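Local coordinates for protein ethylbenzene dehydrogenase alpha-subunit (PDB 2IVF) that belongs to the molybdopterin oxidoreductase family and holds a molybdenum atom, two molybdopterin-type guanine nucleotide cofactors and an iron/sulfur cluster, at residues A[914-919]-A[971-976]; A[489-494]-A[740-745]. One frame throughout, in Å; residues are numbered along the deposited sequence.

Contact 1 (A[914-919]-A[971-976])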
loop_
_atom_site.group_PDB
_atom_site.type_symbol
_atom_site.label_atom_id
_atom_site.label_comp_id
_atom_site.label_asym_id
_atom_site.label_seq_id
_atom_site.Cartn_x
_atom_site.Cartn_y
_atom_site.Cartn_z
ATOM N N LYS A 914 -14.798 14.226 14.951
ATOM C CA LYS A 914 -15.188 13.127 15.866
ATOM C C LYS A 914 -15.095 11.763 15.209
ATOM O O LYS A 914 -15.529 10.780 15.754
ATOM C CB LYS A 914 -16.559 13.352 16.495
ATOM C CG LYS A 914 -16.718 14.714 17.227
ATOM C CD LYS A 914 -15.534 15.102 18.111
ATOM C CE LYS A 914 -15.680 16.573 18.664
ATOM N NZ LYS A 914 -15.532 17.586 17.530
ATOM N N GLN A 915 -14.476 11.719 14.056
ATOM C CA GLN A 915 -13.974 10.467 13.495
ATOM C C GLN A 915 -12.481 10.443 13.847
ATOM O O GLN A 915 -11.853 11.495 13.881
ATOM C CB GLN A 915 -14.151 10.457 11.974
ATOM C CG GLN A 915 -13.557 9.228 11.236
ATOM C CD GLN A 915 -13.431 9.417 9.742
ATOM O OE1 GLN A 915 -13.447 10.527 9.265
ATOM N NE2 GLN A 915 -13.279 8.316 9.008
ATOM N N CYS A 916 -11.894 9.271 14.067
ATOM C CA CYS A 916 -10.432 9.158 13.956
ATOM C C CYS A 916 -10.174 7.845 13.243
ATOM O O CYS A 916 -11.029 6.945 13.222
ATOM C CB CYS A 916 -9.732 9.184 15.309
ATOM S SG CYS A 916 -10.277 7.855 16.452
ATOM N N ILE A 917 -9.003 7.757 12.640
ATOM C CA ILE A 917 -8.691 6.680 11.733
ATOM C C ILE A 917 -7.352 6.061 12.062
ATOM O O ILE A 917 -6.350 6.782 12.201
ATOM C CB ILE A 917 -8.551 7.226 10.310
ATOM C CG1 ILE A 917 -9.804 8.035 9.915
ATOM C CG2 ILE A 917 -8.272 6.084 9.304
ATOM C CD1 ILE A 917 -9.644 8.763 8.558
ATOM N N VAL A 918 -7.317 4.733 12.139
ATOM C CA VAL A 918 -6.059 4.002 12.179
ATOM C C VAL A 918 -6.117 2.890 11.147
ATOM O O VAL A 918 -6.930 1.985 11.252
ATOM C CB VAL A 918 -5.791 3.380 13.587
ATOM C CG1 VAL A 918 -4.442 2.652 13.612
ATOM C CG2 VAL A 918 -5.890 4.435 14.708
ATOM N N TYR A 919 -5.313 3.035 10.103
ATOM C CA TYR A 919 -5.104 1.992 9.099
ATOM C C TYR A 919 -4.205 1.022 9.794
ATOM O O TYR A 919 -3.322 1.459 10.516
ATOM C CB TYR A 919 -4.353 2.576 7.908
ATOM C CG TYR A 919 -5.125 3.664 7.215
ATOM C CD1 TYR A 919 -6.179 3.352 6.390
ATOM C CD2 TYR A 919 -4.768 5.006 7.362
ATOM C CE1 TYR A 919 -6.876 4.348 5.734
ATOM C CE2 TYR A 919 -5.484 5.991 6.743
ATOM C CZ TYR A 919 -6.500 5.658 5.904
ATOM O OH TYR A 919 -7.234 6.612 5.278
ATOM N N VAL A 971 -14.016 5.599 20.985
ATOM C CA VAL A 971 -12.800 5.860 21.720
ATOM C C VAL A 971 -12.781 7.300 22.189
ATOM O O VAL A 971 -13.440 8.138 21.613
ATOM C CB VAL A 971 -11.552 5.603 20.884
ATOM C CG1 VAL A 971 -11.534 4.134 20.465
ATOM C CG2 VAL A 971 -11.452 6.578 19.683
ATOM N N SER A 972 -12.071 7.533 23.290
ATOM C CA SER A 972 -11.667 8.870 23.727
ATOM C C SER A 972 -10.190 9.048 23.343
ATOM O O SER A 972 -9.482 8.078 23.192
ATOM C CB SER A 972 -11.850 8.973 25.226
ATOM O OG SER A 972 -13.182 9.342 25.576
ATOM N N ILE A 973 -9.739 10.279 23.164
ATOM C CA ILE A 973 -8.341 10.538 22.842
ATOM C C ILE A 973 -7.802 11.596 23.800
ATOM O O ILE A 973 -8.472 12.578 24.097
ATOM C CB ILE A 973 -8.190 11.004 21.372
ATOM C CG1 ILE A 973 -8.770 9.978 20.407
ATOM C CG2 ILE A 973 -6.737 11.295 21.051
ATOM C CD1 ILE A 973 -9.006 10.528 18.916
ATOM N N LYS A 974 -6.589 11.401 24.300
ATOM C CA LYS A 974 -5.913 12.443 25.054
ATOM C C LYS A 974 -4.435 12.468 24.642
ATOM O O LYS A 974 -3.917 11.476 24.119
ATOM C CB LYS A 974 -6.078 12.186 26.546
ATOM C CG LYS A 974 -5.376 10.967 27.040
ATOM C CD LYS A 974 -5.717 10.774 28.496
ATOM C CE LYS A 974 -4.928 9.647 29.143
ATOM N NZ LYS A 974 -5.117 9.751 30.669
ATOM N N LYS A 975 -3.770 13.585 24.899
ATOM C CA LYS A 975 -2.357 13.720 24.563
ATOM C C LYS A 975 -1.543 12.786 25.434
ATOM O O LYS A 975 -1.840 12.657 26.598
ATOM C CB LYS A 975 -1.879 15.156 24.798
ATOM C CG LYS A 975 -0.485 15.401 24.166
ATOM C CD LYS A 975 0.175 16.642 24.752
ATOM C CE LYS A 975 1.646 16.685 24.389
ATOM N NZ LYS A 975 2.502 15.798 25.271
ATOM N N ALA A 976 -0.499 12.182 24.865
ATOM C CA ALA A 976 0.503 11.425 25.599
ATOM C C ALA A 976 1.858 12.024 25.248
ATOM O O ALA A 976 1.936 13.175 24.773
ATOM C CB ALA A 976 0.482 9.990 25.188
ATOM O OXT ALA A 976 2.884 11.342 25.382
#
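Cys916 rests its sulfur against two branched side chains of strand 969-975, on the side facing that strand, lying 3.7 Å from CG2 of Val971, while SG is also 3.9 Å from CD1 of Ile973. Its first torsion (chi1 58°) turns SG back over the cysteine's own backbone, on the side where the two aliphatic chains stand. Val971 answers with one methyl branch, CG2, which makes the contact. Ile973 instead uses the far end of its longer branch. Its CG1 stands anti to the carbonyl carbon (chi1 -57°) and the chain then runs on extended (chi2 165°), so that CD1 is carried to the cysteine and touches CB, again at 3.9 Å, as well as SG. The contact is small, buried and wholly apolar, with 8.8 Å between the CA atoms of Cys916 and Val971. These two strands are not paired here: backbone hydrogen bonds join Cys916 to Lys844 and Thr846 of strand 843-846, and Phe843 of that strand packs on Val971 and Ile973. Side chains from strands separated by 843-846 thus meet on one face of the sheet, consistent with the double-psi beta-barrel class of the molybdopterin dinucleotide binding domain.

Contact 2 (A[489-494]-A[740-745])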
loop_
_atom_site.group_PDB
_atom_site.type_symbol
_atom_site.label_atom_id
_atom_site.label_comp_id
_atom_site.label_asym_id
_atom_site.label_seq_id
_atom_site.Cartn_x
_atom_site.Cartn_y
_atom_site.Cartn_z
ATOM N N VAL A 489 -9.258 -25.703 -3.113
ATOM C CA VAL A 489 -10.135 -26.645 -2.388
ATOM C C VAL A 489 -10.009 -28.072 -2.880
ATOM O O VAL A 489 -10.082 -28.967 -2.074
ATOM C CB VAL A 489 -11.609 -26.198 -2.273
ATOM C CG1 VAL A 489 -11.690 -24.712 -1.856
ATOM C CG2 VAL A 489 -12.324 -26.436 -3.556
ATOM N N TYR A 490 -9.802 -28.327 -4.167
ATOM C CA TYR A 490 -9.556 -29.725 -4.608
ATOM C C TYR A 490 -8.204 -30.252 -4.124
ATOM O O TYR A 490 -8.077 -31.428 -3.708
ATOM C CB TYR A 490 -9.650 -29.883 -6.126
ATOM C CG TYR A 490 -11.046 -29.796 -6.672
ATOM C CD1 TYR A 490 -11.842 -30.927 -6.769
ATOM C CD2 TYR A 490 -11.565 -28.596 -7.112
ATOM C CE1 TYR A 490 -13.132 -30.846 -7.277
ATOM C CE2 TYR A 490 -12.839 -28.499 -7.591
ATOM C CZ TYR A 490 -13.612 -29.610 -7.692
ATOM O OH TYR A 490 -14.896 -29.533 -8.178
ATOM N N LEU A 491 -7.189 -29.403 -4.172
ATOM C CA LEU A 491 -5.903 -29.769 -3.599
ATOM C C LEU A 491 -6.076 -30.123 -2.124
ATOM O O LEU A 491 -5.447 -31.043 -1.625
ATOM C CB LEU A 491 -4.905 -28.645 -3.761
ATOM C CG LEU A 491 -3.507 -28.936 -3.256
ATOM C CD1 LEU A 491 -2.901 -30.060 -4.040
ATOM C CD2 LEU A 491 -2.646 -27.664 -3.366
ATOM N N GLY A 492 -6.959 -29.408 -1.456
ATOM C CA GLY A 492 -7.196 -29.611 -0.065
ATOM C C GLY A 492 -7.894 -30.895 0.302
ATOM O O GLY A 492 -7.673 -31.403 1.402
ATOM N N VAL A 493 -8.723 -31.438 -0.596
ATOM C CA VAL A 493 -9.550 -32.613 -0.232
ATOM C C VAL A 493 -9.352 -33.859 -1.038
ATOM O O VAL A 493 -9.708 -34.935 -0.565
ATOM C CB VAL A 493 -11.059 -32.294 -0.214
ATOM C CG1 VAL A 493 -11.326 -31.148 0.810
ATOM C CG2 VAL A 493 -11.574 -31.921 -1.598
ATOM N N MET A 494 -8.774 -33.783 -2.229
ATOM C CA MET A 494 -8.735 -34.973 -3.041
ATOM C C MET A 494 -7.808 -36.007 -2.450
ATOM O O MET A 494 -6.794 -35.670 -1.855
ATOM C CB MET A 494 -8.299 -34.644 -4.451
ATOM C CG MET A 494 -9.369 -33.910 -5.217
ATOM S SD MET A 494 -8.933 -33.634 -6.964
ATOM C CE MET A 494 -7.360 -32.768 -6.852
ATOM N N LEU A 740 1.660 -27.089 -7.791
ATOM C CA LEU A 740 1.348 -26.137 -8.833
ATOM C C LEU A 740 0.895 -26.854 -10.074
ATOM O O LEU A 740 -0.078 -26.458 -10.685
ATOM C CB LEU A 740 2.524 -25.229 -9.116
ATOM C CG LEU A 740 2.251 -24.082 -10.099
ATOM C CD1 LEU A 740 1.027 -23.258 -9.690
ATOM C CD2 LEU A 740 3.455 -23.165 -10.258
ATOM N N LYS A 741 1.621 -27.875 -10.486
ATOM C CA LYS A 741 1.229 -28.680 -11.607
ATOM C C LYS A 741 -0.156 -29.299 -11.381
ATOM O O LYS A 741 -0.950 -29.378 -12.288
ATOM C CB LYS A 741 2.230 -29.787 -11.815
ATOM C CG LYS A 741 3.604 -29.273 -12.239
ATOM C CD LYS A 741 4.596 -30.434 -12.336
ATOM C CE LYS A 741 5.785 -29.996 -13.166
ATOM N NZ LYS A 741 6.722 -31.080 -13.194
ATOM N N GLU A 742 -0.427 -29.758 -10.156
ATOM C CA GLU A 742 -1.752 -30.285 -9.843
ATOM C C GLU A 742 -2.832 -29.184 -9.896
ATOM O O GLU A 742 -3.947 -29.430 -10.390
ATOM C CB GLU A 742 -1.757 -30.942 -8.468
ATOM C CG GLU A 742 -3.080 -31.540 -8.082
ATOM C CD GLU A 742 -3.553 -32.621 -8.994
ATOM O OE1 GLU A 742 -2.733 -33.235 -9.708
ATOM O OE2 GLU A 742 -4.779 -32.862 -9.005
ATOM N N MET A 743 -2.509 -28.005 -9.401
ATOM C CA MET A 743 -3.453 -26.886 -9.481
ATOM C C MET A 743 -3.722 -26.511 -10.918
ATOM O O MET A 743 -4.823 -26.130 -11.241
ATOM C CB MET A 743 -2.944 -25.677 -8.758
ATOM C CG MET A 743 -2.977 -25.811 -7.273
ATOM S SD MET A 743 -2.521 -24.270 -6.546
ATOM C CE MET A 743 -3.047 -24.645 -4.871
ATOM N N VAL A 744 -2.712 -26.625 -11.789
ATOM C CA VAL A 744 -2.941 -26.322 -13.203
ATOM C C VAL A 744 -3.915 -27.357 -13.770
ATOM O O VAL A 744 -4.837 -27.010 -14.487
ATOM C CB VAL A 744 -1.644 -26.263 -14.008
ATOM C CG1 VAL A 744 -1.949 -26.270 -15.515
ATOM C CG2 VAL A 744 -0.835 -25.013 -13.599
ATOM N N ASP A 745 -3.728 -28.621 -13.424
ATOM C CA ASP A 745 -4.633 -29.702 -13.873
ATOM C C ASP A 745 -6.054 -29.501 -13.361
ATOM O O ASP A 745 -7.018 -29.771 -14.059
ATOM C CB ASP A 745 -4.144 -31.055 -13.389
ATOM C CG ASP A 745 -3.117 -31.685 -14.326
ATOM O OD1 ASP A 745 -2.758 -31.055 -15.361
ATOM O OD2 ASP A 745 -2.719 -32.824 -14.022
#
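Leu491 and Met743 cross at about a right angle where helix 486-493 passes helix 736-749, and each gives one terminal methyl to the meeting. CD2 of the leucine and CE of the methionine are 3.4 Å apart, tighter than usual for two carbons. Met743 gets there by length: its CB does not head straight for the other helix, but the chain stays extended beyond CG (chi2 -174°, chi3 167°) and brings CE close. Leu491 (CG anti to the backbone N, chi1 -177°) has its CB heading toward helix 736-749, and CD2 meets CE from across. The backbones are nearest at this same pair, with 7.0 Å between CA atoms.

Met494 and Glu742 approach from opposite directions. The thioether chain bends at its last torsion, and CE comes to 3.4 Å from OE2 of the glutamate, an apolar methyl against a carboxylate oxygen. That oxygen is also hydrogen-bonded to Thr498, which gives this buried acidic group a polar partner. Glu742 CG lies 4.3 Å from Leu491 CD1, linking the two pairs loosely. Met494 is the first residue to leave helical geometry, and its carbonyl O accepts a hydrogen bond from Arg205 of helix 197-210. Met743 also touches that helix, at Ser197 and Ile198. In this buried helix packing, the C-terminus of helix 486-493 and the next residue meet the middle of helix 736-749 through leucine, methionine and glutamate.

How the contacts relate
Contacts 1 and 2 lie on opposite sides of the chain's centre, with their own centres 46 Å apart and their nearest atoms about 29 Å apart, so neither touches the other. They follow one another in series along the chain: 489-494 and 740-745 are joined before 914-919 and 971-976. The bound cofactors supply the common reference. The side chain of Cys916 is about 11 Å from the guanosine dinucleotide cofactor (MGD) and that of Val971 about 11 Å from its guanylate ester counterpart (MD1), whereas the side chain of Met743 in contact 2 is about 13 Å from MD1. Together they illustrate two modes of buried packing in one molybdopterin enzyme, between strands and between helices.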